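Local coordinates for ribulose bisphosphate carboxylase (Pyrococcus horikoshii, PDB 2D69), which probably catalyses the addition of carbon dioxide and water to ribulose 1,5-bisphosphate, giving two molecules of 3-phosphoglycerate, in an archaeal pathway of AMP breakdown, at residues M281-A284 / F285-P289; I293-L296 / A297-A301. All coordinates share one frame; numbering follows the deposited sequence.

Contact 1 of 2, residues M281-A284 / F285-P289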
loop_
_atom_site.group_PDB
_atom_site.type_symbol
_atom_site.label_atom_id
_atom_site.label_comp_id
_atom_site.label_asym_id
_atom_site.label_seq_id
_atom_site.Cartn_x
_atom_site.Cartn_y
_atom_site.Cartn_z
ATOM N N MET A 281 -23.935 -29.676 12.050
ATOM C CA MET A 281 -24.662 -28.921 13.090
ATOM C C MET A 281 -26.116 -28.575 12.731
ATOM O O MET A 281 -26.877 -28.175 13.603
ATOM C CB MET A 281 -23.906 -27.646 13.535
ATOM C CG MET A 281 -24.460 -26.971 14.786
ATOM S SD MET A 281 -23.453 -25.489 15.341
ATOM C CE MET A 281 -24.380 -24.357 14.788
ATOM N N HIS A 282 -26.487 -28.697 11.466
ATOM C CA HIS A 282 -27.861 -28.363 11.016
ATOM C C HIS A 282 -28.945 -29.042 11.836
ATOM O O HIS A 282 -29.939 -28.405 12.225
ATOM C CB HIS A 282 -28.055 -28.703 9.513
ATOM C CG HIS A 282 -28.208 -30.160 9.250
ATOM N ND1 HIS A 282 -29.437 -30.782 9.204
ATOM C CD2 HIS A 282 -27.280 -31.136 9.075
ATOM C CE1 HIS A 282 -29.262 -32.075 8.990
ATOM N NE2 HIS A 282 -27.963 -32.314 8.903
ATOM N N ALA A 283 -28.730 -30.321 12.153
ATOM C CA ALA A 283 -29.765 -31.130 12.778
ATOM C C ALA A 283 -30.076 -30.695 14.182
ATOM O O ALA A 283 -31.096 -31.140 14.758
ATOM C CB ALA A 283 -29.405 -32.645 12.712
ATOM N N ALA A 284 -29.248 -29.809 14.759
ATOM C CA ALA A 284 -29.616 -29.185 16.059
ATOM C C ALA A 284 -30.888 -28.344 15.979
ATOM O O ALA A 284 -31.652 -28.177 16.995
ATOM C CB ALA A 284 -28.443 -28.313 16.580
ATOM N N PHE A 285 -31.117 -27.774 14.799
ATOM C CA PHE A 285 -32.345 -27.043 14.531
ATOM C C PHE A 285 -33.221 -27.510 13.343
ATOM O O PHE A 285 -34.332 -26.996 13.205
ATOM C CB PHE A 285 -32.058 -25.518 14.431
ATOM C CG PHE A 285 -31.033 -25.120 13.400
ATOM C CD1 PHE A 285 -31.385 -24.969 12.068
ATOM C CD2 PHE A 285 -29.715 -24.868 13.780
ATOM C CE1 PHE A 285 -30.419 -24.586 11.112
ATOM C CE2 PHE A 285 -28.762 -24.517 12.862
ATOM C CZ PHE A 285 -29.108 -24.345 11.514
ATOM N N THR A 286 -32.745 -28.414 12.474
ATOM C CA THR A 286 -33.554 -28.868 11.315
ATOM C C THR A 286 -34.293 -30.186 11.490
ATOM O O THR A 286 -35.065 -30.571 10.593
ATOM C CB THR A 286 -32.738 -29.065 10.015
ATOM O OG1 THR A 286 -31.777 -30.123 10.177
ATOM C CG2 THR A 286 -31.983 -27.839 9.633
ATOM N N ARG A 287 -34.016 -30.888 12.592
ATOM C CA ARG A 287 -34.485 -32.270 12.781
ATOM C C ARG A 287 -35.874 -32.340 13.441
ATOM O O ARG A 287 -36.716 -33.190 13.080
ATOM C CB ARG A 287 -33.426 -33.037 13.591
ATOM C CG ARG A 287 -33.719 -34.496 13.799
ATOM C CD ARG A 287 -32.507 -35.298 14.280
ATOM N NE ARG A 287 -32.836 -36.707 14.396
ATOM C CZ ARG A 287 -31.991 -37.658 14.785
ATOM N NH1 ARG A 287 -30.724 -37.371 15.103
ATOM N NH2 ARG A 287 -32.422 -38.912 14.849
ATOM N N ASN A 288 -36.134 -31.465 14.401
ATOM C CA ASN A 288 -37.409 -31.499 15.107
ATOM C C ASN A 288 -38.497 -31.035 14.139
ATOM O O ASN A 288 -38.426 -29.919 13.635
ATOM C CB ASN A 288 -37.341 -30.624 16.363
ATOM C CG ASN A 288 -38.643 -30.575 17.138
ATOM O OD1 ASN A 288 -39.698 -30.905 16.629
ATOM N ND2 ASN A 288 -38.565 -30.143 18.379
ATOM N N PRO A 289 -39.476 -31.886 13.829
ATOM C CA PRO A 289 -40.531 -31.494 12.886
ATOM C C PRO A 289 -41.475 -30.391 13.382
ATOM O O PRO A 289 -42.271 -29.884 12.614
ATOM C CB PRO A 289 -41.308 -32.821 12.655
ATOM C CG PRO A 289 -40.994 -33.659 13.831
ATOM C CD PRO A 289 -39.631 -33.294 14.269
HETATM O O HOH W 1 -33.930 -29.767 15.485
#
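His282 and Thr286, four residues apart round one helical turn, meet through both side chain and backbone. Along the histidine, CB comes first, lying 4.0 Å from Thr286 CG2. The first torsion (chi1 75°) places CG between the backbone N and the carbonyl carbon, which brings the ring edge up to the Thr286 hydroxyl, one turn further on. CG then stands 3.7 Å from Thr286 OG1, and the next ring atom, ND1, makes the polar contact: ND1 and Thr286 OG1 are 2.6 Å apart in a short hydrogen bond at 150°, either group being a possible donor. CE1 flanks the same oxygen at 3.4 Å, consistent with the hydroxyl lying at the ring edge near its plane. One face of the imidazole is met by the methyl of Ala283, offset toward the rim, and the two side chains His282 and Thr286 cross at about a right angle.

The turn belongs to the short, weakly bonded helix 283-286, in the loop that follows strand 274-278, the fifth strand of the catalytic TIM barrel. Its backbone converges on His282 O, which accepts from Phe285 N at 2.9 Å and from Thr286 N at 2.8 Å. These two donors approach from opposite faces of the carbonyl plane, so a single oxygen serves both an i+3 and an i+4 bond. The same oxygen sits 3.6 Å above the Phe285 ring, over its centre; this is packing, not a bond. Further on, a water donates to Ala283 O and accepts from Asn288 N at 3.0 Å, so one water bridges the backbone of Ala283 and Asn288. Arg287 lays its CB by Ala283 O, while its extended chain sends the guanidinium to Phe110 O and Met112 O of the second subunit.

Contact 2 of 2, residues I293-L296 / A297-A301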
loop_
_atom_site.group_PDB
_atom_site.type_symbol
_atom_site.label_atom_id
_atom_site.label_comp_id
_atom_site.label_asym_id
_atom_site.label_seq_id
_atom_site.Cartn_x
_atom_site.Cartn_y
_atom_site.Cartn_z
ATOM N N ILE A 293 -35.703 -24.596 11.976
ATOM C CA ILE A 293 -35.673 -24.126 10.606
ATOM C C ILE A 293 -35.508 -25.366 9.740
ATOM O O ILE A 293 -34.688 -26.233 10.050
ATOM C CB ILE A 293 -34.494 -23.179 10.411
ATOM C CG1 ILE A 293 -34.501 -22.023 11.425
ATOM C CG2 ILE A 293 -34.469 -22.610 8.976
ATOM C CD1 ILE A 293 -33.222 -21.203 11.328
ATOM N N THR A 294 -36.278 -25.468 8.660
ATOM C CA THR A 294 -36.200 -26.667 7.828
ATOM C C THR A 294 -34.944 -26.646 6.992
ATOM O O THR A 294 -34.388 -25.588 6.729
ATOM C CB THR A 294 -37.383 -26.765 6.886
ATOM O OG1 THR A 294 -37.378 -25.626 6.002
ATOM C CG2 THR A 294 -38.716 -26.733 7.638
ATOM N N MET A 295 -34.513 -27.831 6.551
ATOM C CA MET A 295 -33.376 -27.970 5.660
ATOM C C MET A 295 -33.662 -27.256 4.337
ATOM O O MET A 295 -32.745 -26.738 3.720
ATOM C CB MET A 295 -32.980 -29.450 5.394
ATOM C CG MET A 295 -31.708 -29.606 4.523
ATOM S SD MET A 295 -30.249 -28.892 5.341
ATOM C CE MET A 295 -29.437 -28.101 4.014
ATOM N N LEU A 296 -34.934 -27.215 3.926
ATOM C CA LEU A 296 -35.329 -26.532 2.692
ATOM C C LEU A 296 -35.005 -25.018 2.746
ATOM O O LEU A 296 -34.480 -24.450 1.782
ATOM C CB LEU A 296 -36.814 -26.732 2.422
ATOM C CG LEU A 296 -37.413 -25.881 1.285
ATOM C CD1 LEU A 296 -36.688 -26.236 -0.009
ATOM C CD2 LEU A 296 -38.910 -26.147 1.140
ATOM N N ALA A 297 -35.284 -24.391 3.891
ATOM C CA ALA A 297 -35.055 -22.956 4.055
ATOM C C ALA A 297 -33.567 -22.635 4.108
ATOM O O ALA A 297 -33.084 -21.700 3.492
ATOM C CB ALA A 297 -35.754 -22.447 5.304
ATOM N N LEU A 298 -32.842 -23.456 4.853
ATOM C CA LEU A 298 -31.402 -23.364 4.937
ATOM C C LEU A 298 -30.828 -23.493 3.565
ATOM O O LEU A 298 -30.001 -22.699 3.172
ATOM C CB LEU A 298 -30.867 -24.483 5.780
ATOM C CG LEU A 298 -29.594 -24.332 6.568
ATOM C CD1 LEU A 298 -29.508 -25.481 7.604
ATOM C CD2 LEU A 298 -28.401 -24.393 5.653
ATOM N N ALA A 299 -31.299 -24.486 2.829
ATOM C CA ALA A 299 -30.801 -24.745 1.493
ATOM C C ALA A 299 -31.079 -23.563 0.551
ATOM O O ALA A 299 -30.297 -23.287 -0.353
ATOM C CB ALA A 299 -31.437 -26.010 0.925
ATOM N N LYS A 300 -32.224 -22.920 0.734
ATOM C CA LYS A 300 -32.622 -21.807 -0.112
ATOM C C LYS A 300 -31.709 -20.615 0.152
ATOM O O LYS A 300 -31.248 -19.958 -0.760
ATOM C CB LYS A 300 -34.091 -21.444 0.147
ATOM C CG LYS A 300 -34.617 -20.238 -0.595
ATOM C CD LYS A 300 -36.136 -20.168 -0.554
ATOM C CE LYS A 300 -36.850 -20.933 -1.680
ATOM N NZ LYS A 300 -38.381 -20.973 -1.414
ATOM N N ALA A 301 -31.519 -20.283 1.418
ATOM C CA ALA A 301 -30.523 -19.274 1.767
ATOM C C ALA A 301 -29.161 -19.587 1.168
ATOM O O ALA A 301 -28.503 -18.703 0.597
ATOM C CB ALA A 301 -30.431 -19.124 3.261
#
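Ala297 meets Thr294 and Ile293 at the start of helix 295-305. Its N-H points at Thr294 OG1, 3.2 Å from Ala297 N with an angle of 153° at the hydrogen, while the bond from Ala297 N to Thr294 O is weak. A first torsion of 62° holds the threonine OG1 between the backbone N and the carbonyl carbon, within reach of the Ala297 N-H, and the hydroxyl also hydrogen-bonds to Leu121 O of strand 115-124. A valine in place of Thr294 would probably leave the Ala297 N-H without its capping acceptor and Leu121 O without its hydroxyl partner. The Ala297 methyl packs on Ile293, its CB lying 3.9 Å from Ile293 CG2.

Leu298 N gives an almost straight bond (174°) to Thr294 O at 3.2 Å, and its CD1 touches Met295 SD at 4.2 Å; the bent methionine chain carries the sulfur there. Ala299 N bonds to Met295 O at 2.8 Å, and its methyl faces Met295 CE. Lys300 N donates to Leu296 O at 2.9 Å, while its ammonium group leaves the turn for a salt bridge with Asp122 and a hydrogen bond from NZ to Phe123 O. Ala301 N continues the i+4 series by donating to Ala297 O. Threonine N-cap followed by successive i+4 bonds is the signature of an alpha-helix start, here in the crossover helix between barrel strands 274-278 and 309-311.

Contact 1 precedes contact 2 along the chain, and their centres lie about 11 Å apart. The connection doubles back: Phe285 O and Ile293 N, 3.0 Å apart, form a probable hydrogen bond, and Phe285 CE1 packs on Leu298 CD1 at 3.7 Å. Thr286 CG2 touches both Ile293 O, at 3.2 Å, and Leu298 CD1, at 4.0 Å. Both contacts border the predicted substrate-binding Arg279, whose side chain is about 3 Å from those of His282 and Met295. A bound sulfate lies about 5 Å from the His282 side chain, and one lies about 6 Å from that of Thr294; sulfate here probably comes from the crystallisation liquor but may mark an anion-binding spot near Arg279.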